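Local atomic coordinates of AlyGC (Glaciecola chathamensis, PDB entry 5GKD), a protein that cleaves the polysaccharide alginate as a family 6 polysaccharide lyase, probably by beta-elimination, and carries a bound calcium ion. Residues N249-G254 / N395-P400; Q391-G396 / V410-E415; D453-A458 / K475-D480; T521-P524 / G528-L531. All blocks are in the same frame, centred on the assembly; numbering follows the deposited sequence.

Interaction 1. Residues N249-G254 / N395-P400; sequences NNVFFG and NGLLYP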
loop_
_atom_site.group_PDB
_atom_site.type_symbol
_atom_site.label_atom_id
_atom_site.label_comp_id
_atom_site.label_asym_id
_atom_site.label_seq_id
_atom_site.Cartn_x
_atom_site.Cartn_y
_atom_site.Cartn_z
ATOM N N ASN A 249 44.260 7.238 -9.008
ATOM C CA ASN A 249 44.048 8.394 -9.885
ATOM C C ASN A 249 42.609 8.908 -9.895
ATOM O O ASN A 249 42.229 9.640 -10.808
ATOM C CB ASN A 249 44.457 8.111 -11.339
ATOM C CG ASN A 249 45.794 7.423 -11.461
ATOM O OD1 ASN A 249 46.672 7.565 -10.615
ATOM N ND2 ASN A 249 45.962 6.678 -12.537
ATOM N N ASN A 250 41.791 8.562 -8.912
ATOM C CA ASN A 250 40.438 9.075 -8.862
ATOM C C ASN A 250 40.396 10.460 -8.231
ATOM O O ASN A 250 41.269 10.845 -7.452
ATOM C CB ASN A 250 39.546 8.117 -8.075
ATOM C CG ASN A 250 39.502 6.743 -8.705
ATOM O OD1 ASN A 250 38.872 6.554 -9.745
ATOM N ND2 ASN A 250 40.204 5.790 -8.107
ATOM N N VAL A 251 39.344 11.197 -8.558
ATOM C CA VAL A 251 39.156 12.573 -8.123
ATOM C C VAL A 251 37.745 12.736 -7.557
ATOM O O VAL A 251 36.761 12.429 -8.235
ATOM C CB VAL A 251 39.388 13.560 -9.285
ATOM C CG1 VAL A 251 39.010 14.973 -8.868
ATOM C CG2 VAL A 251 40.831 13.508 -9.759
ATOM N N PHE A 252 37.649 13.265 -6.337
ATOM C CA PHE A 252 36.389 13.460 -5.626
ATOM C C PHE A 252 36.209 14.948 -5.340
ATOM O O PHE A 252 36.936 15.518 -4.511
ATOM C CB PHE A 252 36.370 12.691 -4.307
ATOM C CG PHE A 252 36.468 11.203 -4.441
ATOM C CD1 PHE A 252 37.666 10.593 -4.754
ATOM C CD2 PHE A 252 35.369 10.411 -4.176
ATOM C CE1 PHE A 252 37.747 9.214 -4.840
ATOM C CE2 PHE A 252 35.433 9.042 -4.264
ATOM C CZ PHE A 252 36.617 8.437 -4.602
ATOM N N PHE A 253 35.250 15.576 -6.002
ATOM C CA PHE A 253 34.922 16.986 -5.752
ATOM C C PHE A 253 33.647 17.021 -4.929
ATOM O O PHE A 253 32.544 16.996 -5.473
ATOM C CB PHE A 253 34.739 17.769 -7.047
ATOM C CG PHE A 253 36.007 17.975 -7.819
ATOM C CD1 PHE A 253 37.105 18.560 -7.221
ATOM C CD2 PHE A 253 36.089 17.606 -9.137
ATOM C CE1 PHE A 253 38.269 18.745 -7.933
ATOM C CE2 PHE A 253 37.245 17.808 -9.855
ATOM C CZ PHE A 253 38.332 18.376 -9.255
ATOM N N GLY A 254 33.803 17.078 -3.606
ATOM C CA GLY A 254 32.638 17.143 -2.734
ATOM C C GLY A 254 31.964 18.499 -2.716
ATOM O O GLY A 254 30.749 18.583 -2.528
ATOM N N ASN A 395 44.751 21.599 -14.316
ATOM C CA ASN A 395 43.957 20.390 -14.328
ATOM C C ASN A 395 42.818 20.429 -13.319
ATOM O O ASN A 395 42.167 19.413 -13.090
ATOM C CB ASN A 395 44.856 19.179 -14.078
ATOM C CG ASN A 395 45.448 19.160 -12.674
ATOM O OD1 ASN A 395 45.215 20.057 -11.876
ATOM N ND2 ASN A 395 46.202 18.123 -12.371
ATOM N N GLY A 396 42.587 21.586 -12.700
ATOM C CA GLY A 396 41.557 21.761 -11.700
ATOM C C GLY A 396 41.892 21.292 -10.297
ATOM O O GLY A 396 41.023 21.362 -9.424
ATOM N N LEU A 397 43.108 20.820 -10.041
ATOM C CA LEU A 397 43.444 20.256 -8.744
ATOM C C LEU A 397 44.399 21.157 -7.964
ATOM O O LEU A 397 45.247 21.845 -8.541
ATOM C CB LEU A 397 44.062 18.871 -8.898
ATOM C CG LEU A 397 43.292 17.831 -9.711
ATOM C CD1 LEU A 397 44.062 16.530 -9.721
ATOM C CD2 LEU A 397 41.895 17.633 -9.154
ATOM N N LEU A 398 44.268 21.109 -6.636
ATOM C CA LEU A 398 45.113 21.880 -5.734
ATOM C C LEU A 398 46.432 21.170 -5.461
ATOM O O LEU A 398 46.461 19.963 -5.206
ATOM C CB LEU A 398 44.387 22.121 -4.409
ATOM C CG LEU A 398 43.189 23.061 -4.448
ATOM C CD1 LEU A 398 42.422 22.980 -3.138
ATOM C CD2 LEU A 398 43.662 24.479 -4.712
ATOM N N TYR A 399 47.521 21.934 -5.491
ATOM C CA TYR A 399 48.862 21.463 -5.178
ATOM C C TYR A 399 49.575 22.445 -4.262
ATOM O O TYR A 399 49.345 23.655 -4.341
ATOM C CB TYR A 399 49.694 21.276 -6.455
ATOM C CG TYR A 399 49.185 20.177 -7.346
ATOM C CD1 TYR A 399 48.203 20.428 -8.301
ATOM C CD2 TYR A 399 49.685 18.893 -7.241
ATOM C CE1 TYR A 399 47.734 19.423 -9.129
ATOM C CE2 TYR A 399 49.223 17.886 -8.050
ATOM C CZ TYR A 399 48.245 18.149 -8.991
ATOM O OH TYR A 399 47.803 17.121 -9.787
ATOM N N PRO A 400 50.449 21.959 -3.383
ATOM C CA PRO A 400 51.338 22.864 -2.646
ATOM C C PRO A 400 52.097 23.776 -3.602
ATOM O O PRO A 400 52.542 23.351 -4.669
ATOM C CB PRO A 400 52.297 21.914 -1.917
ATOM C CG PRO A 400 51.612 20.584 -1.896
ATOM C CD PRO A 400 50.786 20.540 -3.155
#
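V251 and F253 present two apolar surfaces to one leucine, L397, where a late hairpin folds back onto a coil of the right-handed parallel beta-helix expected of a chondroitinase B-like, pectate lyase-clan protein. Both stand on strand 246-253, whereas F252 between them stacks on F230 of the preceding coil. The branch that does the touching is CD2 of L397. It meets V251 end-on, the CG1 methyl lying 3.9 Å from L397 CD2, and it crosses the side chain of F253 at about a right angle, with F253 CZ 3.6 Å from L397 CD2. V251 has CG1 anti to the backbone N (chi1 173°), and this same methyl also sits over one face of the F253 ring, 3.4 Å above its plane and displaced toward the rim. Valine, phenylalanine and leucine therefore touch pairwise in a small apolar cluster, to which Y276 of the next coil adds contacts with F253 and L397. The loop that delivers L397 is shaped by an Asx turn: L397 N donates to N395 OD1 at 2.9 Å, approaching from above the carbonyl plane of the amide. G396 adopts a positive phi just before the leucine. The other end of the N395 amide is fixed too, ND2 donating within its own amide plane to Y399 OH at 3.2 Å.

Interaction 2. Residues Q391-G396 / V410-E415; sequences QRHDNG and VSTQLE
The imidazole of H393 and the amide of N395 are the flat groups facing segment 410-415. At the edge of the H393 ring, in its plane, a water lies 2.7 Å from ND1; the same water donates to T412 O at 2.6 Å and so bridges the ring to the opposite backbone. T412 also meets the ring directly but obliquely, its CG2 methyl 4.0 Å from H393 CE1, while the ring of Y399 meets the imidazole with the planes about 35° apart. The amide of N395 makes the direct polar link: ND2 donates to L414 O at 2.8 Å, nearly straight at 163°. The acceptor lies close to the amide plane, although the donor stands above the plane of the L414 carbonyl. With N395 CG between its backbone N and carbonyl carbon (chi1 67°), the amide sits between the hairpin's own groups and L414 O, and ND2 serves both that oxygen and Y399 OH. H393 to G396 form the type I turn that connects antiparallel strands 390-392 and 398-400, closed by a bond from G396 N to H393 O. Across the contact, S411 to L414 form a second type I turn, in which S411 OG accepts from Q413 N as an ST turn. On the hairpin side, R392 NH1 donates to G396 O at 2.9 Å, with the acceptor near the guanidinium plane, and R392 NH2 makes a salt bridge to E278.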
loop_
_atom_site.group_PDB
_atom_site.type_symbol
_atom_site.label_atom_id
_atom_site.label_comp_id
_atom_site.label_asym_id
_atom_site.label_seq_id
_atom_site.Cartn_x
_atom_site.Cartn_y
_atom_site.Cartn_z
ATOM N N GLN A 391 47.588 25.863 -4.336
ATOM C CA GLN A 391 47.057 26.622 -5.455
ATOM C C GLN A 391 46.613 25.671 -6.549
ATOM O O GLN A 391 47.205 24.612 -6.746
ATOM C CB GLN A 391 48.060 27.630 -5.995
ATOM C CG GLN A 391 49.182 27.054 -6.770
ATOM C CD GLN A 391 50.019 28.156 -7.393
ATOM O OE1 GLN A 391 51.049 27.892 -8.006
ATOM N NE2 GLN A 391 49.579 29.405 -7.234
ATOM N N ARG A 392 45.558 26.062 -7.252
ATOM C CA ARG A 392 44.912 25.162 -8.198
ATOM C C ARG A 392 45.607 25.207 -9.554
ATOM O O ARG A 392 45.691 26.265 -10.171
ATOM C CB ARG A 392 43.441 25.530 -8.339
ATOM C CG ARG A 392 42.589 24.364 -8.795
ATOM C CD ARG A 392 41.131 24.707 -8.752
ATOM N NE ARG A 392 40.618 24.926 -7.400
ATOM C CZ ARG A 392 40.336 23.949 -6.543
ATOM N NH1 ARG A 392 40.565 22.688 -6.885
ATOM N NH2 ARG A 392 39.835 24.232 -5.343
ATOM N N HIS A 393 46.093 24.057 -10.016
ATOM C CA HIS A 393 46.692 23.941 -11.333
ATOM C C HIS A 393 45.612 23.966 -12.422
ATOM O O HIS A 393 44.408 23.972 -12.149
ATOM C CB HIS A 393 47.505 22.655 -11.432
ATOM C CG HIS A 393 48.827 22.711 -10.735
ATOM N ND1 HIS A 393 49.854 21.845 -11.031
ATOM C CD2 HIS A 393 49.290 23.523 -9.756
ATOM C CE1 HIS A 393 50.898 22.121 -10.267
ATOM N NE2 HIS A 393 50.582 23.137 -9.485
ATOM N N ASP A 394 46.065 23.954 -13.685
ATOM C CA ASP A 394 45.142 23.955 -14.820
ATOM C C ASP A 394 44.267 22.711 -14.846
ATOM O O ASP A 394 43.150 22.755 -15.358
ATOM C CB ASP A 394 45.911 24.055 -16.145
ATOM C CG ASP A 394 46.494 25.444 -16.393
ATOM O OD1 ASP A 394 45.986 26.432 -15.814
ATOM O OD2 ASP A 394 47.466 25.542 -17.178
ATOM N N ASN A 395 44.751 21.599 -14.316
ATOM C CA ASN A 395 43.957 20.390 -14.328
ATOM C C ASN A 395 42.818 20.429 -13.319
ATOM O O ASN A 395 42.167 19.413 -13.090
ATOM C CB ASN A 395 44.856 19.179 -14.078
ATOM C CG ASN A 395 45.448 19.160 -12.674
ATOM O OD1 ASN A 395 45.215 20.057 -11.876
ATOM N ND2 ASN A 395 46.202 18.123 -12.371
ATOM N N GLY A 396 42.587 21.586 -12.700
ATOM C CA GLY A 396 41.557 21.761 -11.700
ATOM C C GLY A 396 41.892 21.292 -10.297
ATOM O O GLY A 396 41.023 21.362 -9.424
ATOM N N VAL A 410 49.263 13.833 -4.396
ATOM C CA VAL A 410 48.907 13.408 -5.739
ATOM C C VAL A 410 49.901 13.968 -6.761
ATOM O O VAL A 410 50.434 15.070 -6.613
ATOM C CB VAL A 410 47.451 13.879 -5.975
ATOM C CG1 VAL A 410 47.327 14.885 -7.077
ATOM C CG2 VAL A 410 46.465 12.722 -6.057
ATOM N N SER A 411 50.161 13.189 -7.808
ATOM C CA SER A 411 50.979 13.626 -8.932
ATOM C C SER A 411 50.382 14.839 -9.642
ATOM O O SER A 411 49.161 15.010 -9.735
ATOM C CB SER A 411 51.134 12.481 -9.932
ATOM O OG SER A 411 51.765 12.936 -11.106
ATOM N N THR A 412 51.272 15.682 -10.175
ATOM C CA THR A 412 50.855 16.830 -10.976
ATOM C C THR A 412 50.358 16.450 -12.368
ATOM O O THR A 412 49.754 17.298 -13.035
ATOM C CB THR A 412 52.008 17.830 -11.147
ATOM O OG1 THR A 412 53.136 17.159 -11.730
ATOM C CG2 THR A 412 52.405 18.466 -9.826
ATOM N N GLN A 413 50.616 15.229 -12.843
ATOM C CA GLN A 413 50.168 14.878 -14.193
ATOM C C GLN A 413 48.738 14.345 -14.266
ATOM O O GLN A 413 48.278 14.029 -15.365
ATOM C CB GLN A 413 51.110 13.831 -14.810
ATOM C CG GLN A 413 52.459 14.391 -15.186
ATOM C CD GLN A 413 53.526 14.052 -14.184
ATOM O OE1 GLN A 413 53.707 14.737 -13.209
ATOM N NE2 GLN A 413 54.259 13.001 -14.432
ATOM N N LEU A 414 48.011 14.275 -13.161
ATOM C CA LEU A 414 46.609 13.891 -13.240
ATOM C C LEU A 414 45.864 14.833 -14.179
ATOM O O LEU A 414 46.140 16.033 -14.226
ATOM C CB LEU A 414 45.963 13.912 -11.863
ATOM C CG LEU A 414 46.232 12.773 -10.881
ATOM C CD1 LEU A 414 45.506 13.055 -9.604
ATOM C CD2 LEU A 414 45.805 11.439 -11.464
ATOM N N GLU A 415 44.938 14.272 -14.956
ATOM C CA GLU A 415 44.061 15.049 -15.830
ATOM C C GLU A 415 42.640 14.531 -15.662
ATOM O O GLU A 415 42.221 13.594 -16.352
ATOM C CB GLU A 415 44.514 14.967 -17.287
ATOM C CG GLU A 415 45.923 15.493 -17.500
ATOM C CD GLU A 415 46.255 15.728 -18.958
ATOM O OE1 GLU A 415 46.860 16.783 -19.266
ATOM O OE2 GLU A 415 45.917 14.864 -19.796
HETATM O O HOH W 1 49.583 19.889 -12.823
#

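Interaction 3. Residues D453-A458 / K475-D480; sequences DAIASA and KILSLD
I455 carries the apolar part of the contact, inserting two of its branches against strand 477-479. Its CD1 methyl lies 3.6 Å from L477 CG, the two side chains crossing at about a right angle. The other branch, CG2, is anti to the backbone N (chi1 of CG1 -75°) and faces L479, 4.3 Å from I455 CG2 to L479 CD1, with S478 O also close by. Helix 453-457 and the strand run nearly parallel, 19° apart, with 8.9 Å between their axes. Helix 450-457 covers the end of the second parallel beta-helix, whose outermost strand on this face is 477-479; I455 also packs on L464, L483 and I485 of neighbouring strands. Among the polar interactions, D453 O accepts both S457 N and S457 OG, which come from opposite faces of its carbonyl plane. At the C-terminal end of the helix, K481 NZ bonds to the carbonyl oxygens of I455 and A458. As for charges, K475 NZ stays 5.3 Å from D453 OD1, too far for a salt bridge though an attraction is likely, while K475 makes a cation-pi contact with F452.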
loop_
_atom_site.group_PDB
_atom_site.type_symbol
_atom_site.label_atom_id
_atom_site.label_comp_id
_atom_site.label_asym_id
_atom_site.label_seq_id
_atom_site.Cartn_x
_atom_site.Cartn_y
_atom_site.Cartn_z
ATOM N N ASP A 453 -8.827 24.311 -9.938
ATOM C CA ASP A 453 -8.580 24.690 -11.320
ATOM C C ASP A 453 -7.233 25.377 -11.476
ATOM O O ASP A 453 -6.544 25.162 -12.473
ATOM C CB ASP A 453 -9.708 25.588 -11.832
ATOM C CG ASP A 453 -11.033 24.855 -11.927
ATOM O OD1 ASP A 453 -11.028 23.643 -12.215
ATOM O OD2 ASP A 453 -12.084 25.491 -11.708
ATOM N N ALA A 454 -6.830 26.197 -10.507
ATOM C CA ALA A 454 -5.534 26.861 -10.626
ATOM C C ALA A 454 -4.389 25.856 -10.560
ATOM O O ALA A 454 -3.417 25.960 -11.318
ATOM C CB ALA A 454 -5.379 27.919 -9.538
ATOM N N ILE A 455 -4.481 24.886 -9.651
ATOM C CA ILE A 455 -3.473 23.833 -9.576
ATOM C C ILE A 455 -3.397 23.072 -10.900
ATOM O O ILE A 455 -2.314 22.829 -11.442
ATOM C CB ILE A 455 -3.782 22.894 -8.392
ATOM C CG1 ILE A 455 -3.432 23.566 -7.066
ATOM C CG2 ILE A 455 -3.055 21.575 -8.535
ATOM C CD1 ILE A 455 -4.018 22.881 -5.868
ATOM N N ALA A 456 -4.551 22.723 -11.462
ATOM C CA ALA A 456 -4.570 21.851 -12.628
ATOM C C ALA A 456 -3.956 22.509 -13.856
ATOM O O ALA A 456 -3.381 21.814 -14.695
ATOM C CB ALA A 456 -6.003 21.403 -12.927
ATOM N N SER A 457 -4.063 23.827 -13.997
ATOM C CA SER A 457 -3.554 24.465 -15.204
ATOM C C SER A 457 -2.225 25.170 -14.996
ATOM O O SER A 457 -1.635 25.642 -15.972
ATOM C CB SER A 457 -4.581 25.443 -15.772
ATOM O OG SER A 457 -4.865 26.473 -14.861
ATOM N N ALA A 458 -1.731 25.238 -13.763
ATOM C CA ALA A 458 -0.389 25.739 -13.523
ATOM C C ALA A 458 0.653 24.800 -14.139
ATOM O O ALA A 458 0.374 23.640 -14.446
ATOM C CB ALA A 458 -0.135 25.885 -12.021
ATOM N N LYS A 475 -13.084 18.972 -3.929
ATOM C CA LYS A 475 -12.406 17.929 -4.683
ATOM C C LYS A 475 -10.951 17.879 -4.255
ATOM O O LYS A 475 -10.318 18.922 -4.069
ATOM C CB LYS A 475 -12.510 18.178 -6.187
ATOM C CG LYS A 475 -13.929 18.027 -6.702
ATOM C CD LYS A 475 -14.037 18.198 -8.213
ATOM C CE LYS A 475 -13.784 19.645 -8.638
ATOM N NZ LYS A 475 -14.041 19.870 -10.102
ATOM N N ILE A 476 -10.431 16.660 -4.092
ATOM C CA ILE A 476 -9.050 16.486 -3.661
ATOM C C ILE A 476 -8.114 17.243 -4.595
ATOM O O ILE A 476 -8.270 17.215 -5.822
ATOM C CB ILE A 476 -8.708 14.993 -3.591
ATOM C CG1 ILE A 476 -9.451 14.344 -2.423
ATOM C CG2 ILE A 476 -7.223 14.788 -3.424
ATOM C CD1 ILE A 476 -9.202 12.859 -2.321
ATOM N N LEU A 477 -7.159 17.958 -4.010
ATOM C CA LEU A 477 -6.141 18.683 -4.762
ATOM C C LEU A 477 -4.962 17.742 -4.957
ATOM O O LEU A 477 -4.131 17.588 -4.062
ATOM C CB LEU A 477 -5.716 19.938 -4.011
ATOM C CG LEU A 477 -6.573 21.202 -3.973
ATOM C CD1 LEU A 477 -7.938 21.005 -4.563
ATOM C CD2 LEU A 477 -6.660 21.725 -2.552
ATOM N N SER A 478 -4.884 17.085 -6.110
ATOM C CA SER A 478 -3.808 16.133 -6.357
ATOM C C SER A 478 -2.702 16.837 -7.127
ATOM O O SER A 478 -2.940 17.413 -8.195
ATOM C CB SER A 478 -4.308 14.884 -7.087
ATOM O OG SER A 478 -5.121 15.218 -8.182
ATOM N N LEU A 479 -1.506 16.812 -6.560
ATOM C CA LEU A 479 -0.352 17.536 -7.066
ATOM C C LEU A 479 0.584 16.560 -7.769
ATOM O O LEU A 479 1.061 15.601 -7.153
ATOM C CB LEU A 479 0.363 18.233 -5.912
ATOM C CG LEU A 479 1.396 19.302 -6.211
ATOM C CD1 LEU A 479 0.826 20.335 -7.160
ATOM C CD2 LEU A 479 1.772 19.949 -4.910
ATOM N N ASP A 480 0.833 16.798 -9.056
ATOM C CA ASP A 480 1.755 15.982 -9.832
ATOM C C ASP A 480 2.804 16.862 -10.490
ATOM O O ASP A 480 3.385 16.491 -11.504
ATOM C CB ASP A 480 1.022 15.114 -10.866
ATOM C CG ASP A 480 0.267 15.928 -11.918
ATOM O OD1 ASP A 480 0.347 17.169 -11.916
ATOM O OD2 ASP A 480 -0.409 15.321 -12.770
#

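Interaction 4. Residues T521-P524 / G528-L531; sequences TNAP and GNTL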
loop_
_atom_site.group_PDB
_atom_site.type_symbol
_atom_site.label_atom_id
_atom_site.label_comp_id
_atom_site.label_asym_id
_atom_site.label_seq_id
_atom_site.Cartn_x
_atom_site.Cartn_y
_atom_site.Cartn_z
ATOM N N THR A 521 -12.834 22.519 9.808
ATOM C CA THR A 521 -14.140 22.341 10.443
ATOM C C THR A 521 -15.123 21.550 9.575
ATOM O O THR A 521 -15.906 20.745 10.088
ATOM C CB THR A 521 -14.716 23.718 10.788
ATOM O OG1 THR A 521 -13.964 24.284 11.870
ATOM C CG2 THR A 521 -16.209 23.632 11.152
ATOM N N ASN A 522 -15.085 21.741 8.260
ATOM C CA ASN A 522 -16.093 21.176 7.381
ATOM C C ASN A 522 -15.674 19.881 6.709
ATOM O O ASN A 522 -16.364 19.430 5.791
ATOM C CB ASN A 522 -16.465 22.205 6.335
ATOM C CG ASN A 522 -16.899 23.490 6.966
ATOM O OD1 ASN A 522 -16.109 24.414 7.139
ATOM N ND2 ASN A 522 -18.150 23.535 7.373
ATOM N N ALA A 523 -14.566 19.278 7.126
ATOM C CA ALA A 523 -14.194 17.966 6.607
ATOM C C ALA A 523 -15.278 16.937 6.939
ATOM O O ALA A 523 -16.038 17.119 7.881
ATOM C CB ALA A 523 -12.859 17.533 7.202
ATOM N N PRO A 524 -15.360 15.836 6.193
ATOM C CA PRO A 524 -16.405 14.854 6.473
ATOM C C PRO A 524 -16.288 14.302 7.885
ATOM O O PRO A 524 -15.192 14.177 8.442
ATOM C CB PRO A 524 -16.160 13.760 5.422
ATOM C CG PRO A 524 -15.311 14.409 4.380
ATOM C CD PRO A 524 -14.451 15.352 5.144
ATOM N N GLY A 528 -10.263 9.028 10.638
ATOM C CA GLY A 528 -9.195 8.733 9.704
ATOM C C GLY A 528 -9.054 9.696 8.552
ATOM O O GLY A 528 -8.496 9.319 7.519
ATOM N N ASN A 529 -9.548 10.923 8.686
ATOM C CA ASN A 529 -9.230 11.949 7.707
ATOM C C ASN A 529 -7.735 12.246 7.732
ATOM O O ASN A 529 -7.052 12.049 8.734
ATOM C CB ASN A 529 -9.999 13.245 7.979
ATOM C CG ASN A 529 -11.499 13.104 7.770
ATOM O OD1 ASN A 529 -11.975 12.150 7.141
ATOM N ND2 ASN A 529 -12.255 14.063 8.308
ATOM N N THR A 530 -7.238 12.759 6.617
ATOM C CA THR A 530 -5.822 13.059 6.457
ATOM C C THR A 530 -5.742 14.343 5.653
ATOM O O THR A 530 -6.035 14.334 4.457
ATOM C CB THR A 530 -5.075 11.920 5.745
ATOM O OG1 THR A 530 -5.670 11.690 4.468
ATOM C CG2 THR A 530 -5.131 10.623 6.538
ATOM N N LEU A 531 -5.353 15.439 6.292
ATOM C CA LEU A 531 -5.380 16.723 5.597
ATOM C C LEU A 531 -4.410 16.733 4.424
ATOM O O LEU A 531 -4.769 17.127 3.310
ATOM C CB LEU A 531 -5.073 17.869 6.562
ATOM C CG LEU A 531 -5.392 19.249 5.983
ATOM C CD1 LEU A 531 -6.869 19.576 6.093
ATOM C CD2 LEU A 531 -4.531 20.333 6.642
#
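A connecting loop of the second parallel beta-helix, between strands 517-519 and 530-534, is pinned across its own neck by N529, whose side-chain amide reaches back to A523 and P524. The single direct bond runs from N529 ND2 to P524 O, 2.9 Å long and nearly straight at 166°. It is well aligned on both sides: the donor lies in the plane of the proline carbonyl, and the acceptor lies only 5° out of the amide plane of N529. The asparagine has CG anti to its carbonyl carbon, beside the backbone N (chi1 -67°), which directs the amide across the loop. Two carbon atoms lie beside the same nitrogen: A523 CB is 3.7 Å from N529 ND2, and CD belongs to the P524 side chain, which crosses the asparagine obliquely. Y561, on a neighbouring loop, touches both A523 and N529. The other end of the amide is engaged as well, N529 OD1 bonding to S500 OG, so both ends of the group are held and a flip of the amide is disfavoured. Next along the chain, T530 OG1 bonds to T501 OG1, a further link to the loop that carries S500, and at L531 the chain turns a corner. G528 takes backbone angles at which a CB would press on the preceding carbonyl oxygen. The shortest approach of the proline ring is P524 CD, 4.1 Å from N529 ND2.

Along the chain, interaction 1 comes first: strand 246-253 of the N-terminal beta-helix is met, 141 residues later, by the turn and second strand of the hairpin, 395-400. Interaction 2 opens at 391-396, before interaction 1 has closed, and ends at 410-415, so the two loops overlap without nesting. They share N395 and G396 and touch directly, Y399 OH lying 2.5 Å from S411 O, which lays hairpin and following loop together on the wall of the beta-helix. Interactions 3 and 4 follow in series in the second beta-helix, their centres about 47 and 55 Å from that of interaction 1. They close short loops about 19 Å apart, centre to centre, joined through one parallel sheet.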